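Local atomic coordinates of photoreceptor-histidine kinase BphP (Stigmatella aurantiaca DW4/3-1, PDB entry 6BAF), a protein that probably senses red and far-red light through a bound bilin and relays the signal to a histidine kinase module in myxobacterial development. Residues G18-L23 against E228-S233; A67-A72 against L104-E109; D94-R99 against F234-S239. All blocks are in the same frame, centred on the assembly; numbering follows the deposited sequence.

Contact 1 of 3, residues G18-L23 against E228-S233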
loop_
_atom_site.group_PDB
_atom_site.type_symbol
_atom_site.label_atom_id
_atom_site.label_comp_id
_atom_site.label_asym_id
_atom_site.label_seq_id
_atom_site.Cartn_x
_atom_site.Cartn_y
_atom_site.Cartn_z
ATOM N N GLY A 18 9.033 6.747 22.534
ATOM C CA GLY A 18 7.665 6.272 22.654
ATOM C C GLY A 18 7.445 5.744 24.064
ATOM O O GLY A 18 8.355 5.753 24.891
ATOM N N VAL A 19 6.218 5.304 24.329
ATOM C CA VAL A 19 5.881 4.726 25.622
ATOM C C VAL A 19 5.491 3.277 25.382
ATOM O O VAL A 19 4.808 2.973 24.404
ATOM C CB VAL A 19 4.746 5.488 26.347
ATOM C CG1 VAL A 19 4.198 4.640 27.520
ATOM C CG2 VAL A 19 5.279 6.771 26.912
ATOM N N LEU A 20 5.925 2.387 26.271
ATOM C CA LEU A 20 5.475 1.002 26.262
ATOM C C LEU A 20 4.560 0.745 27.457
ATOM O O LEU A 20 4.916 1.065 28.593
ATOM C CB LEU A 20 6.664 0.067 26.295
ATOM C CG LEU A 20 6.285 -1.410 26.166
ATOM C CD1 LEU A 20 7.223 -2.117 25.195
ATOM C CD2 LEU A 20 6.281 -2.069 27.580
ATOM N N LEU A 21 3.388 0.177 27.196
ATOM C CA LEU A 21 2.462 -0.294 28.218
ATOM C C LEU A 21 2.234 -1.788 28.039
ATOM O O LEU A 21 2.239 -2.287 26.914
ATOM C CB LEU A 21 1.121 0.428 28.104
ATOM C CG LEU A 21 1.152 1.951 28.046
ATOM C CD1 LEU A 21 -0.265 2.433 27.810
ATOM C CD2 LEU A 21 1.728 2.555 29.350
ATOM N N VAL A 22 2.038 -2.522 29.141
ATOM C CA VAL A 22 1.517 -3.886 29.077
ATOM C C VAL A 22 0.126 -3.881 29.700
ATOM O O VAL A 22 -0.097 -3.248 30.741
ATOM C CB VAL A 22 2.427 -4.898 29.776
ATOM C CG1 VAL A 22 1.797 -6.264 29.724
ATOM C CG2 VAL A 22 3.830 -4.923 29.132
ATOM N N LEU A 23 -0.813 -4.560 29.040
ATOM C CA LEU A 23 -2.236 -4.540 29.351
ATOM C C LEU A 23 -2.716 -5.940 29.701
ATOM O O LEU A 23 -2.406 -6.912 28.989
ATOM C CB LEU A 23 -3.045 -4.031 28.154
ATOM C CG LEU A 23 -2.664 -2.678 27.546
ATOM C CD1 LEU A 23 -3.531 -2.442 26.312
ATOM C CD2 LEU A 23 -2.932 -1.626 28.520
ATOM N N GLU A 228 9.659 -9.918 36.707
ATOM C CA GLU A 228 9.876 -10.830 35.557
ATOM C C GLU A 228 10.174 -10.111 34.236
ATOM O O GLU A 228 9.436 -9.230 33.792
ATOM C CB GLU A 228 8.725 -11.832 35.387
ATOM C CG GLU A 228 8.623 -12.784 36.608
ATOM C CD GLU A 228 7.249 -12.766 37.353
ATOM O OE1 GLU A 228 6.403 -11.835 37.079
ATOM O OE2 GLU A 228 7.060 -13.655 38.265
ATOM N N PRO A 229 11.290 -10.493 33.638
ATOM C CA PRO A 229 11.722 -9.848 32.396
ATOM C C PRO A 229 10.607 -9.917 31.365
ATOM O O PRO A 229 9.988 -10.965 31.177
ATOM C CB PRO A 229 12.947 -10.664 31.987
ATOM C CG PRO A 229 13.450 -11.271 33.341
ATOM C CD PRO A 229 12.174 -11.601 34.051
ATOM N N LEU A 230 10.261 -8.745 30.825
ATOM C CA LEU A 230 9.339 -8.597 29.704
ATOM C C LEU A 230 10.054 -9.002 28.427
ATOM O O LEU A 230 11.072 -8.401 28.072
ATOM C CB LEU A 230 8.909 -7.141 29.560
ATOM C CG LEU A 230 7.459 -6.772 29.453
ATOM C CD1 LEU A 230 7.353 -5.431 28.769
ATOM C CD2 LEU A 230 6.575 -7.833 28.832
ATOM N N ASP A 231 9.529 -9.980 27.729
ATOM C CA ASP A 231 10.114 -10.369 26.456
ATOM C C ASP A 231 9.721 -9.316 25.420
ATOM O O ASP A 231 8.536 -9.197 25.051
ATOM C CB ASP A 231 9.634 -11.761 26.057
ATOM C CG ASP A 231 10.311 -12.262 24.807
ATOM O OD1 ASP A 231 10.654 -11.433 23.913
ATOM O OD2 ASP A 231 10.506 -13.486 24.704
ATOM N N LEU A 232 10.710 -8.557 24.942
ATOM C CA LEU A 232 10.451 -7.419 24.053
ATOM C C LEU A 232 10.805 -7.734 22.597
ATOM O O LEU A 232 10.926 -6.814 21.775
ATOM C CB LEU A 232 11.227 -6.204 24.550
ATOM C CG LEU A 232 10.723 -5.652 25.889
ATOM C CD1 LEU A 232 11.605 -4.534 26.361
ATOM C CD2 LEU A 232 9.282 -5.129 25.744
ATOM N N SER A 233 10.981 -9.017 22.271
ATOM C CA SER A 233 11.308 -9.470 20.927
ATOM C C SER A 233 10.540 -8.756 19.817
ATOM O O SER A 233 11.145 -8.429 18.800
ATOM C CB SER A 233 11.063 -10.980 20.788
ATOM O OG SER A 233 11.949 -11.705 21.619
#

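Contact 2 of 3, residues A67-A72 against L104-E109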
loop_
_atom_site.group_PDB
_atom_site.type_symbol
_atom_site.label_atom_id
_atom_site.label_comp_id
_atom_site.label_asym_id
_atom_site.label_seq_id
_atom_site.Cartn_x
_atom_site.Cartn_y
_atom_site.Cartn_z
ATOM N N ALA A 67 -12.119 -2.397 21.757
ATOM C CA ALA A 67 -12.542 -3.475 20.858
ATOM C C ALA A 67 -11.378 -4.015 20.038
ATOM O O ALA A 67 -11.234 -5.242 19.882
ATOM C CB ALA A 67 -13.658 -2.977 19.939
ATOM N N ASP A 68 -10.523 -3.122 19.507
ATOM C CA ASP A 68 -9.359 -3.569 18.729
ATOM C C ASP A 68 -8.355 -4.335 19.598
ATOM O O ASP A 68 -7.835 -5.377 19.188
ATOM C CB ASP A 68 -8.654 -2.375 18.077
ATOM C CG ASP A 68 -9.515 -1.676 17.006
ATOM O OD1 ASP A 68 -10.506 -2.293 16.511
ATOM O OD2 ASP A 68 -9.179 -0.505 16.661
ATOM N N LEU A 69 -8.025 -3.799 20.778
ATOM C CA LEU A 69 -7.051 -4.455 21.658
ATOM C C LEU A 69 -7.499 -5.842 22.078
ATOM O O LEU A 69 -6.656 -6.731 22.291
ATOM C CB LEU A 69 -6.835 -3.623 22.907
ATOM C CG LEU A 69 -5.751 -2.573 23.060
ATOM C CD1 LEU A 69 -4.601 -2.656 22.061
ATOM C CD2 LEU A 69 -6.293 -1.193 23.279
ATOM N N ARG A 70 -8.812 -6.061 22.208
ATOM C CA ARG A 70 -9.339 -7.393 22.527
ATOM C C ARG A 70 -9.522 -8.267 21.299
ATOM O O ARG A 70 -9.905 -9.433 21.429
ATOM C CB ARG A 70 -10.684 -7.266 23.251
ATOM C CG ARG A 70 -10.542 -6.738 24.648
ATOM C CD ARG A 70 -11.849 -6.169 25.188
ATOM N NE ARG A 70 -11.662 -5.781 26.579
ATOM C CZ ARG A 70 -12.273 -4.755 27.149
ATOM N NH1 ARG A 70 -13.119 -4.027 26.438
ATOM N NH2 ARG A 70 -12.036 -4.449 28.425
ATOM N N SER A 71 -9.256 -7.734 20.113
ATOM C CA SER A 71 -9.756 -8.376 18.908
ATOM C C SER A 71 -9.034 -9.673 18.625
ATOM O O SER A 71 -9.670 -10.674 18.284
ATOM C CB SER A 71 -9.632 -7.459 17.698
ATOM O OG SER A 71 -9.658 -8.272 16.542
ATOM N N ALA A 72 -7.708 -9.675 18.707
ATOM C CA ALA A 72 -7.029 -10.887 18.250
ATOM C C ALA A 72 -7.422 -11.186 16.809
ATOM O O ALA A 72 -8.376 -11.925 16.581
ATOM C CB ALA A 72 -7.336 -12.091 19.154
ATOM N N LEU A 104 0.104 -8.679 26.398
ATOM C CA LEU A 104 -0.429 -7.741 25.412
ATOM C C LEU A 104 0.331 -6.433 25.592
ATOM O O LEU A 104 0.184 -5.750 26.614
ATOM C CB LEU A 104 -1.930 -7.530 25.610
ATOM C CG LEU A 104 -2.884 -6.983 24.550
ATOM C CD1 LEU A 104 -4.027 -6.183 25.142
ATOM C CD2 LEU A 104 -2.283 -6.340 23.289
ATOM N N ILE A 105 1.152 -6.087 24.612
ATOM C CA ILE A 105 2.041 -4.937 24.693
ATOM C C ILE A 105 1.517 -3.873 23.744
ATOM O O ILE A 105 1.261 -4.157 22.565
ATOM C CB ILE A 105 3.483 -5.326 24.337
ATOM C CG1 ILE A 105 4.008 -6.335 25.356
ATOM C CG2 ILE A 105 4.337 -4.054 24.208
ATOM C CD1 ILE A 105 5.350 -6.962 25.023
ATOM N N LEU A 106 1.363 -2.654 24.249
ATOM C CA LEU A 106 0.895 -1.527 23.452
ATOM C C LEU A 106 2.002 -0.482 23.447
ATOM O O LEU A 106 2.422 -0.003 24.514
ATOM C CB LEU A 106 -0.416 -0.970 24.016
ATOM C CG LEU A 106 -0.903 0.370 23.472
ATOM C CD1 LEU A 106 -1.237 0.256 21.967
ATOM C CD2 LEU A 106 -2.121 0.857 24.284
ATOM N N GLU A 107 2.536 -0.186 22.262
ATOM C CA GLU A 107 3.551 0.847 22.101
ATOM C C GLU A 107 2.931 2.087 21.487
ATOM O O GLU A 107 2.118 1.989 20.556
ATOM C CB GLU A 107 4.707 0.327 21.247
ATOM C CG GLU A 107 5.373 -0.766 22.052
ATOM C CD GLU A 107 6.515 -1.418 21.361
ATOM O OE1 GLU A 107 6.281 -2.135 20.332
ATOM O OE2 GLU A 107 7.656 -1.215 21.857
ATOM N N LEU A 108 3.277 3.247 22.046
ATOM C CA LEU A 108 2.666 4.523 21.683
ATOM C C LEU A 108 3.756 5.449 21.173
ATOM O O LEU A 108 4.742 5.696 21.878
ATOM C CB LEU A 108 1.961 5.176 22.866
ATOM C CG LEU A 108 0.840 4.373 23.515
ATOM C CD1 LEU A 108 0.276 5.120 24.724
ATOM C CD2 LEU A 108 -0.263 4.025 22.531
ATOM N N GLU A 109 3.591 5.937 19.939
ATOM C CA GLU A 109 4.481 6.921 19.335
ATOM C C GLU A 109 3.679 8.149 18.917
ATOM O O GLU A 109 2.565 8.015 18.384
ATOM C CB GLU A 109 5.206 6.335 18.137
ATOM C CG GLU A 109 6.366 5.382 18.523
ATOM C CD GLU A 109 6.952 4.611 17.295
ATOM O OE1 GLU A 109 8.142 4.217 17.333
ATOM O OE2 GLU A 109 6.208 4.385 16.292
#

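Contact 3 of 3, residues D94-R99 against F234-S239. With BLR (3-[5-[(Z)-(4-ethenyl-3-methyl-5-oxidanylidene-pyrrol-2-ylidene)methyl]-2-[[5-[(Z)-(3-ethenyl-4-methyl-5-oxidanylidene-pyrrol-2-ylidene)methyl]-3-(3-hydroxy-3-oxopropyl)-4-methyl-1H-pyrrol-2-yl]methyl]-4-methyl-1H-pyrrol-3-yl]propanoic acid), chain B.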
loop_
_atom_site.group_PDB
_atom_site.type_symbol
_atom_site.label_atom_id
_atom_site.label_comp_id
_atom_site.label_asym_id
_atom_site.label_seq_id
_atom_site.Cartn_x
_atom_site.Cartn_y
_atom_site.Cartn_z
ATOM N N ASP A 94 0.031 7.000 17.540
ATOM C CA ASP A 94 -0.165 5.712 16.875
ATOM C C ASP A 94 0.179 4.610 17.861
ATOM O O ASP A 94 1.281 4.582 18.417
ATOM C CB ASP A 94 0.703 5.572 15.625
ATOM C CG ASP A 94 0.342 6.600 14.545
ATOM O OD1 ASP A 94 -0.874 6.748 14.237
ATOM O OD2 ASP A 94 1.280 7.255 14.034
ATOM N N GLY A 95 -0.778 3.709 18.083
ATOM C CA GLY A 95 -0.552 2.536 18.887
ATOM C C GLY A 95 -0.190 1.391 17.966
ATOM O O GLY A 95 -0.841 1.160 16.942
ATOM N N ILE A 96 0.869 0.696 18.325
ATOM C CA ILE A 96 1.205 -0.574 17.733
ATOM C C ILE A 96 1.119 -1.600 18.856
ATOM O O ILE A 96 1.908 -1.545 19.813
ATOM C CB ILE A 96 2.597 -0.530 17.107
ATOM C CG1 ILE A 96 2.658 0.636 16.119
ATOM C CG2 ILE A 96 2.923 -1.853 16.489
ATOM C CD1 ILE A 96 4.056 1.146 15.929
ATOM N N ALA A 97 0.164 -2.519 18.761
ATOM C CA ALA A 97 -0.075 -3.485 19.816
ATOM C C ALA A 97 0.192 -4.887 19.292
ATOM O O ALA A 97 -0.072 -5.179 18.123
ATOM C CB ALA A 97 -1.508 -3.359 20.353
ATOM N N HIS A 98 0.746 -5.746 20.142
ATOM C CA HIS A 98 0.977 -7.134 19.774
ATOM C C HIS A 98 0.871 -8.001 21.030
ATOM O O HIS A 98 0.948 -7.507 22.153
ATOM C CB HIS A 98 2.344 -7.342 19.073
ATOM C CG HIS A 98 3.529 -7.257 19.987
ATOM N ND1 HIS A 98 4.060 -6.054 20.411
ATOM C CD2 HIS A 98 4.297 -8.228 20.551
ATOM C CE1 HIS A 98 5.089 -6.286 21.211
ATOM N NE2 HIS A 98 5.250 -7.595 21.321
ATOM N N ARG A 99 0.662 -9.300 20.811
ATOM C CA ARG A 99 0.682 -10.320 21.837
ATOM C C ARG A 99 1.932 -11.159 21.661
ATOM O O ARG A 99 2.237 -11.592 20.547
ATOM C CB ARG A 99 -0.556 -11.203 21.747
ATOM C CG ARG A 99 -1.843 -10.410 21.950
ATOM C CD ARG A 99 -3.043 -11.353 22.031
ATOM N NE ARG A 99 -4.252 -10.601 22.318
ATOM C CZ ARG A 99 -5.057 -10.121 21.380
ATOM N NH1 ARG A 99 -4.774 -10.331 20.099
ATOM N NH2 ARG A 99 -6.116 -9.418 21.710
ATOM N N PHE A 234 9.229 -8.525 19.969
ATOM C CA PHE A 234 8.413 -7.956 18.896
ATOM C C PHE A 234 8.045 -6.517 19.161
ATOM O O PHE A 234 7.119 -5.982 18.537
ATOM C CB PHE A 234 7.164 -8.804 18.660
ATOM C CG PHE A 234 7.498 -10.118 18.078
ATOM C CD1 PHE A 234 7.811 -10.223 16.728
ATOM C CD2 PHE A 234 7.618 -11.229 18.881
ATOM C CE1 PHE A 234 8.166 -11.436 16.181
ATOM C CE2 PHE A 234 7.976 -12.445 18.345
ATOM C CZ PHE A 234 8.254 -12.558 16.997
ATOM N N SER A 235 8.749 -5.875 20.085
ATOM C CA SER A 235 8.465 -4.491 20.432
ATOM C C SER A 235 9.375 -3.552 19.642
ATOM O O SER A 235 10.600 -3.767 19.559
ATOM C CB SER A 235 8.651 -4.315 21.937
ATOM O OG SER A 235 9.047 -2.991 22.215
ATOM N N VAL A 236 8.778 -2.520 19.041
ATOM C CA VAL A 236 9.564 -1.621 18.195
ATOM C C VAL A 236 10.390 -0.667 19.052
ATOM O O VAL A 236 11.403 -0.130 18.585
ATOM C CB VAL A 236 8.647 -0.837 17.225
ATOM C CG1 VAL A 236 7.613 -1.771 16.598
ATOM C CG2 VAL A 236 7.886 0.235 17.950
ATOM N N LEU A 237 10.002 -0.455 20.306
ATOM C CA LEU A 237 10.743 0.456 21.160
ATOM C C LEU A 237 11.836 -0.225 21.969
ATOM O O LEU A 237 12.463 0.443 22.801
ATOM C CB LEU A 237 9.782 1.157 22.112
ATOM C CG LEU A 237 8.783 2.082 21.428
ATOM C CD1 LEU A 237 7.763 2.576 22.434
ATOM C CD2 LEU A 237 9.504 3.240 20.711
ATOM N N ARG A 238 12.027 -1.526 21.792
ATOM C CA ARG A 238 13.006 -2.306 22.564
ATOM C C ARG A 238 14.368 -1.615 22.582
ATOM O O ARG A 238 14.925 -1.285 21.533
ATOM C CB ARG A 238 13.151 -3.710 21.957
ATOM C CG ARG A 238 14.193 -4.616 22.655
ATOM C CD ARG A 238 14.364 -5.977 21.957
ATOM N NE ARG A 238 14.801 -5.808 20.570
ATOM C CZ ARG A 238 16.075 -5.720 20.207
ATOM N NH1 ARG A 238 16.376 -5.530 18.931
ATOM N NH2 ARG A 238 17.055 -5.823 21.120
ATOM N N SER A 239 14.916 -1.407 23.782
ATOM C CA SER A 239 16.248 -0.835 23.885
ATOM C C SER A 239 17.265 -1.806 23.324
ATOM O O SER A 239 17.249 -2.999 23.654
ATOM C CB SER A 239 16.571 -0.509 25.348
ATOM O OG SER A 239 17.793 0.206 25.406
HETATM C CHA BLR B . 23.071 -5.636 15.528
HETATM N NA BLR B . 24.872 -5.068 13.839
HETATM C C1A BLR B . 23.584 -5.117 14.211
HETATM C C2A BLR B . 22.763 -4.620 13.193
HETATM C C3A BLR B . 23.563 -4.282 12.161
HETATM C C4A BLR B . 24.874 -4.551 12.581
HETATM C CMA BLR B . 23.066 -3.713 10.799
HETATM C CAA BLR B . 21.238 -4.523 13.270
HETATM C CBA BLR B . 20.753 -3.262 14.031
HETATM C CGA BLR B . 20.858 -1.995 13.167
HETATM O O1A BLR B . 20.204 -1.980 12.083
HETATM O O2A BLR B . 21.580 -0.978 13.500
HETATM C CHB BLR B . 26.188 -4.392 11.847
HETATM N NB BLR B . 25.828 -2.181 10.697
HETATM C C1B BLR B . 26.448 -3.546 10.892
HETATM C C2B BLR B . 27.442 -3.717 9.805
HETATM C C3B BLR B . 27.467 -2.590 8.964
HETATM C C4B BLR B . 26.482 -1.584 9.451
HETATM C CMB BLR B . 28.327 -4.947 9.577
HETATM O OB BLR B . 26.239 -0.517 9.010
HETATM C CAB BLR B . 28.376 -2.500 7.727
HETATM C CBB BLR B . 28.289 -1.506 6.874
HETATM N NC BLR B . 28.361 -6.135 17.024
HETATM C C1C BLR B . 29.873 -6.165 16.883
HETATM C C2C BLR B . 30.362 -7.013 18.011
HETATM C C3C BLR B . 29.291 -7.508 18.801
HETATM C C4C BLR B . 28.008 -6.984 18.234
HETATM C CMC BLR B . 31.833 -7.302 18.222
HETATM O OC BLR B . 30.533 -5.621 16.065
HETATM C CAC BLR B . 29.421 -8.410 20.043
HETATM C CBC BLR B . 30.107 -9.567 20.011
HETATM C CHD BLR B . 26.822 -7.220 18.702
HETATM N ND BLR B . 25.305 -6.275 16.673
HETATM C C1D BLR B . 25.530 -6.839 18.023
HETATM C C2D BLR B . 24.272 -7.011 18.730
HETATM C C3D BLR B . 23.217 -6.585 17.820
HETATM C C4D BLR B . 23.815 -6.132 16.513
HETATM C CMD BLR B . 24.120 -7.569 20.151
HETATM C CAD BLR B . 21.734 -6.570 18.129
HETATM C CBD BLR B . 21.344 -5.161 18.546
HETATM C CGD BLR B . 19.898 -5.362 18.960
HETATM O O1D BLR B . 19.049 -5.749 18.088
HETATM O O2D BLR B . 19.594 -5.227 20.185
HETATM O O HOH W 1 7.663 -8.470 22.383
#

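Contact 1 of 3, residues G18-L23 against E228-S233
Leu20 and Val22 of the strand meet Leu230 and Leu232 of the loop mainly through methyl groups. Leu230 is the clearest side chain to follow. Its CB points at the strand but stops short of it. The next atom, Leu230 CG, comes within 4.1 Å of Val22 CG2. The branch then splits around that methyl. Leu230 CD1 touches Val22 CG2 at 3.6 Å. Leu230 CD2 lies against Val22 CG2 at 4.0 Å. Val22 and Leu230 therefore meet tip to tip. Leu230 CD1 has a second neighbour, Leu20 CD2, at 3.7 Å, so it is shared between two residues of the strand. Leu20 and Leu230 run past each other in opposite directions. Leu20 has its CG anti to the backbone N (chi1 -175°), which carries the branch outward, CD2 to Leu230 and CD1 to Leu232. Leu20 CD1 meets Leu232 CD2 at 3.7 Å, the two side chains crossing obliquely. Leu232 does not aim its CB at the strand, but its tip leans in.

Strand 19-23 belongs to the antiparallel sheet of the PAS region, between strands 30-34 and 103-110. The loop comes from the GAF region. A GAF loop lying against the PAS region is consistent with the lasso of the knot found in bacterial phytochromes. All four touching residues are buried.

The loop also fixes its own shape. Asp231 OD1 accepts the backbone N of Ser233 at 2.9 Å, nearly in line with its C-O bond, which makes an Asx turn. Ser233 OG gives a second bond to Asp231 OD1 at 2.6 Å, on its syn side. Beyond the two segments, Asp231 touches His9, Gln101 and His100, and Ser233 O accepts from Asn205.

Contact 2 of 3, residues A67-A72 against L104-E109
Leu104 holds CG anti to its backbone nitrogen (chi1 -160°), which lifts CD1 from the strand to the end of helix 59-69, where it meets Leu69. Leu69 has an unstaggered first torsion (chi1 -92°), and its branch reaches over the sheet to Leu106. The helix thus touches the strand at two points through one residue.

At the first point Leu104 CD1 lies 3.9 Å from Leu69 O. The same methyl, Leu104 CD1, is 4.4 Å from Leu69 CB, so it rests against the base of the leucine and its carbonyl. At the second point the branch ends meet, Leu69 CD1 to Leu106 CD1 at 4.5 Å. The two carbon-carbon contacts are loose, and all three residues are buried.

This is helix-on-sheet packing in the PAS fold. Leu104 and Leu106 face the helix, and Ile105 between them points to the other side of the sheet. Glu107 accepts backbone N-H groups of Val236 and Leu237 from the GAF loop. Leu69 also touches Leu23, Leu53, Leu80 and Ala97, so it sits among side chains from several strands. The chain leaves the helix soon after. Ser71 N bonds to Asp68 O at 2.9 Å, and Ala72 breaks the helical path with a positive phi (56°).

No hydrogen bond or salt bridge joins the two segments. The contact is mostly apolar, with one methyl against a carbonyl oxygen, and weakly directional, so it rests on burial and on the fit of leucine branches rather than on any single bond.

Contact 3 of 3, residues D94-R99 against F234-S239
Ile96 is the first residue of segment 94-99, part of strand 90-100, to touch the loop. Ile96 CD1 meets Val236 CG2 at 4.4 Å, a loose apolar contact. Ala97 lies on the other side of the sheet, near Leu74 and Leu106.

His98 has the largest share of the contact. Its CG sits between the backbone N and the carbonyl carbon, the crowded position (chi1 73°), and this turns the ring to the loop. Phe234 O lies over one face of the ring, offset toward the rim, at 3.4 Å from His98 CE1. The Phe234 methylene is also close, with Phe234 CB 3.5 Å from His98 CD2. The two side chains cross at about a right angle, and the phenyl ring itself leads off to an edge-to-face pairing with His100. A water sits in the plane of the His98 ring at its edge. It is 2.8 Å from His98 NE2 and accepts a hydrogen bond from Phe234 N at 2.9 Å. An alanine in place of His98 would probably leave this water without its ring partner and open a gap beside the Phe234 carbonyl.

Arg99 points away from the loop and makes a salt bridge to Glu25.

The loop then bends in a type I turn from Ser235 to Arg238, whose closing backbone bond is weak. Past it, Arg238 grips one bilin propionate with both amino groups. Arg238 NH1 reaches O1D of BLR at 2.8 Å (167°), and Arg238 NH2 reaches O2D of BLR at 2.8 Å (165°). The paired bonds hold carboxylate and guanidinium edge to edge. One loop thus joins the PAS sheet to the chromophore pocket, an arrangement consistent with the knot lasso and propionate-binding arginine of bacteriophytochromes.

In the fold
From the N terminus, strand 19-23 opens contact 1, which closes only when the chain returns at 228-233. Contact 2 lies wholly within that long loop. It joins helix 59-69 to strand 103-110, so it closes a short loop inside the PAS region. Contact 3 starts at 94-99, between the two segments of contact 2, and ends at 234-239, just past contact 1. It therefore crosses both. Strands 19-23, 103-110 and 90-100 are successive neighbours in one antiparallel sheet. Contact 2 ties that sheet to helix 59-69. Contacts 1 and 3 fasten consecutive parts of one GAF loop to it, and contact 3 extends the link to the bilin.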